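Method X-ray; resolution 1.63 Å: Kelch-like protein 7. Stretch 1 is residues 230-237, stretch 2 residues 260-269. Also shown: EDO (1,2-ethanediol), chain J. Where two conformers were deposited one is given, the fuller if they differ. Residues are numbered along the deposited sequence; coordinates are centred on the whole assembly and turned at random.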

# COMPACT_ATOMS: atom_id res chain seq x y z
N MET A 230 15.32 -11.54 -7.39
CA MET A 230 14.54 -11.13 -8.58
C MET A 230 13.69 -12.28 -9.12
O MET A 230 14.12 -13.43 -9.15
CB MET A 230 15.44 -10.65 -9.73
CG MET A 230 16.39 -9.51 -9.44
SD MET A 230 15.60 -8.02 -8.84
CE MET A 230 14.32 -7.70 -9.94
N VAL A 231 12.49 -11.94 -9.58
CA VAL A 231 11.65 -12.85 -10.33
C VAL A 231 11.36 -12.22 -11.69
O VAL A 231 12.06 -11.29 -12.11
CB VAL A 231 10.37 -13.25 -9.53
CG1 VAL A 231 10.76 -14.02 -8.28
CG2 VAL A 231 9.53 -12.04 -9.20
N SER A 232 10.40 -12.77 -12.43
CA SER A 232 10.11 -12.27 -13.77
C SER A 232 9.53 -10.87 -13.70
O SER A 232 8.74 -10.56 -12.79
CB SER A 232 9.10 -13.18 -14.50
OG SER A 232 9.72 -14.42 -14.90
N PRO A 233 9.89 -10.03 -14.68
CA PRO A 233 9.38 -8.66 -14.68
C PRO A 233 7.98 -8.53 -15.21
O PRO A 233 7.51 -9.41 -15.99
CB PRO A 233 10.36 -7.92 -15.59
CG PRO A 233 10.82 -8.97 -16.56
CD PRO A 233 10.87 -10.24 -15.77
N MET A 234 7.31 -7.44 -14.82
CA MET A 234 6.02 -7.10 -15.37
C MET A 234 6.15 -6.80 -16.85
O MET A 234 7.18 -6.29 -17.29
CB MET A 234 5.45 -5.84 -14.70
CG MET A 234 5.02 -5.99 -13.28
SD MET A 234 4.29 -4.43 -12.69
CE MET A 234 5.80 -3.59 -12.42
N PRO A 235 5.07 -7.04 -17.62
CA PRO A 235 5.06 -6.65 -19.06
C PRO A 235 4.92 -5.13 -19.33
O PRO A 235 4.89 -4.71 -20.51
CB PRO A 235 3.86 -7.42 -19.62
CG PRO A 235 3.02 -7.74 -18.50
CD PRO A 235 3.88 -7.81 -17.25
N TRP A 236 4.89 -4.32 -18.27
CA TRP A 236 4.62 -2.90 -18.35
C TRP A 236 5.65 -2.20 -17.48
O TRP A 236 5.91 -2.64 -16.34
CB TRP A 236 3.23 -2.65 -17.78
CG TRP A 236 2.79 -1.20 -17.68
CD1 TRP A 236 2.24 -0.42 -18.70
CD2 TRP A 236 2.75 -0.40 -16.51
NE1 TRP A 236 1.92 0.81 -18.21
CE2 TRP A 236 2.23 0.87 -16.88
CE3 TRP A 236 3.15 -0.60 -15.18
CZ2 TRP A 236 2.07 1.89 -15.96
CZ3 TRP A 236 2.99 0.44 -14.27
CH2 TRP A 236 2.46 1.66 -14.68
N LYS A 237 6.20 -1.12 -17.98
CA LYS A 237 7.20 -0.33 -17.23
C LYS A 237 6.68 1.07 -17.00
O LYS A 237 6.57 1.85 -17.94
CB LYS A 237 8.50 -0.26 -18.01
CG LYS A 237 9.64 0.37 -17.27
CD LYS A 237 10.99 -0.00 -17.88
CE LYS A 237 12.10 0.54 -17.06
NZ LYS A 237 13.45 0.22 -17.71
C1 EDO J . 4.81 0.09 -21.46
O1 EDO J . 5.85 -0.67 -20.85
C2 EDO J . 4.67 1.39 -20.72
O2 EDO J . 5.90 2.11 -20.72
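Stretch 2, residues 260-269: GRLGHILEYN

How does stretch 2 run relative to stretch 1? The two segments lie roughly antiparallel: the end-to-end direction from Val231 to Trp236 and that from Arg261 to Tyr268 are 152° apart. Stretch 2 begins as loop or turn and becomes a strand from His264 to Asn269, so its later side chains alternate in direction. The backbones stay well separated, with CA of Trp236 7.7 Å from CA of Leu262 and CA of Met234 7.7 Å from CA of Leu266. No direct hydrogen bond crosses that gap; side chains fill it.

What does the loop at the start of stretch 2 offer to Trp236? Gly260 makes no contact, and the CA-to-CB bond of Arg261 points away from stretch 1, so it is the backbone of Arg261 that comes near: its C atom lies 4.4 Å from CZ2 of Trp236. A water joins the two residues, accepting from NE1 of Trp236 at 2.8 Å and donating to O of Arg261 at 2.7 Å. It thereby satisfies the indole nitrogen without a direct bond between the stretches. Leu262 follows, with chi1 t and chi2 p, and sets a methyl over one face of the indole. CD1 of Leu262 is 3.6 Å from CG of Trp236 and also 3.6 Å from the centroid of the five-membered ring, only 9° off the ring normal, a well-centred CH-pi contact.

Where does the strand make its broadest contact? Gly263, His264 and Ile265 pass without touching stretch 1, and then Leu266, whose CA-to-CB bond points toward it, meets three consecutive residues. CD1 of Leu266 lies 3.8 Å from SD of Met234 and 3.9 Å from CB of Trp236, while CD2 of Leu266 lies 3.8 Å from CG of Pro235. Leu266 has more of its surface covered by stretch 1 than any other residue of stretch 2.

How does the contact finish beyond Leu266? Glu267 is out of reach, its carboxylate bonded elsewhere in the structure, and the strand's alternation brings Tyr268 toward stretch 1 again. With chi1 t, its side chain extends to Val231, where OH of Tyr268 is 3.4 Å from CG2 of Val231 and CZ of Tyr268 is 4.0 Å from the same CG2. This is packing, because CG2 of Val231 is a methyl with no hydrogen bond to offer; the hydroxyl is hydrogen-bonded elsewhere in the structure. The order of contacts, from Trp236 near Leu262 to Val231 beside Tyr268, follows the opposed directions of the chains.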

# COMPACT_ATOMS: atom_id res chain seq x y z
N GLY A 260 1.24 8.17 -19.71
CA GLY A 260 -0.13 7.71 -19.54
C GLY A 260 -0.29 6.78 -18.35
O GLY A 260 0.44 6.91 -17.33
N ARG A 261 -1.21 5.83 -18.47
CA ARG A 261 -1.50 4.92 -17.37
C ARG A 261 -1.55 3.49 -17.85
O ARG A 261 -1.65 3.21 -19.07
CB ARG A 261 -2.83 5.31 -16.74
CG ARG A 261 -4.06 5.11 -17.65
CD ARG A 261 -5.34 5.61 -17.02
NE ARG A 261 -6.46 5.32 -17.91
CZ ARG A 261 -7.55 6.05 -18.06
NH1 ARG A 261 -7.73 7.15 -17.38
NH2 ARG A 261 -8.48 5.64 -18.92
N LEU A 262 -1.49 2.58 -16.90
CA LEU A 262 -1.76 1.19 -17.16
C LEU A 262 -3.17 1.05 -17.72
O LEU A 262 -4.13 1.62 -17.17
CB LEU A 262 -1.63 0.37 -15.89
CG LEU A 262 -1.83 -1.14 -15.99
CD1 LEU A 262 -0.68 -1.81 -16.77
CD2 LEU A 262 -1.96 -1.78 -14.58
N GLY A 263 -3.27 0.35 -18.84
CA GLY A 263 -4.54 0.27 -19.54
C GLY A 263 -5.37 -0.96 -19.21
O GLY A 263 -6.61 -0.89 -19.18
N HIS A 264 -4.70 -2.10 -19.04
CA HIS A 264 -5.34 -3.38 -18.71
C HIS A 264 -4.62 -4.01 -17.56
O HIS A 264 -3.43 -3.80 -17.39
CB HIS A 264 -5.34 -4.32 -19.91
CG HIS A 264 -6.30 -3.91 -20.97
ND1 HIS A 264 -5.99 -2.94 -21.90
CD2 HIS A 264 -7.59 -4.26 -21.20
CE1 HIS A 264 -7.04 -2.74 -22.69
NE2 HIS A 264 -8.03 -3.53 -22.27
N ILE A 265 -5.33 -4.78 -16.74
CA ILE A 265 -4.74 -5.30 -15.53
C ILE A 265 -3.63 -6.30 -15.84
O ILE A 265 -3.63 -6.96 -16.89
CB ILE A 265 -5.80 -5.93 -14.54
CG1 ILE A 265 -6.36 -7.23 -15.07
CG2 ILE A 265 -6.95 -4.93 -14.24
CD1 ILE A 265 -7.12 -8.04 -14.04
N LEU A 266 -2.71 -6.43 -14.89
CA LEU A 266 -1.66 -7.42 -14.95
C LEU A 266 -1.88 -8.46 -13.83
O LEU A 266 -2.33 -8.12 -12.73
CB LEU A 266 -0.28 -6.77 -14.71
CG LEU A 266 0.10 -5.57 -15.57
CD1 LEU A 266 1.47 -5.06 -15.21
CD2 LEU A 266 0.00 -5.87 -17.10
N GLU A 267 -1.57 -9.71 -14.12
CA GLU A 267 -1.75 -10.79 -13.15
C GLU A 267 -0.47 -11.59 -13.09
O GLU A 267 0.08 -11.98 -14.11
CB GLU A 267 -2.89 -11.69 -13.56
CG GLU A 267 -4.19 -10.98 -13.76
CD GLU A 267 -5.27 -11.91 -14.26
OE1 GLU A 267 -5.66 -12.83 -13.51
OE2 GLU A 267 -5.77 -11.69 -15.36
N TYR A 268 0.01 -11.83 -11.87
CA TYR A 268 1.24 -12.60 -11.63
C TYR A 268 0.92 -13.87 -10.85
O TYR A 268 0.38 -13.79 -9.74
CB TYR A 268 2.26 -11.77 -10.86
CG TYR A 268 3.58 -12.49 -10.57
CD1 TYR A 268 4.41 -12.91 -11.60
CD2 TYR A 268 3.99 -12.74 -9.26
CE1 TYR A 268 5.60 -13.56 -11.33
CE2 TYR A 268 5.16 -13.36 -8.98
CZ TYR A 268 5.98 -13.79 -10.02
OH TYR A 268 7.14 -14.46 -9.69
N ASN A 269 1.27 -15.02 -11.42
CA ASN A 269 1.11 -16.28 -10.73
C ASN A 269 2.40 -16.59 -9.97
O ASN A 269 3.41 -16.93 -10.57
CB ASN A 269 0.78 -17.38 -11.73
CG ASN A 269 0.48 -18.69 -11.07
OD1 ASN A 269 1.02 -18.99 -10.01
ND2 ASN A 269 -0.31 -19.53 -11.73
O HOH W 1 0.76 2.59 -20.09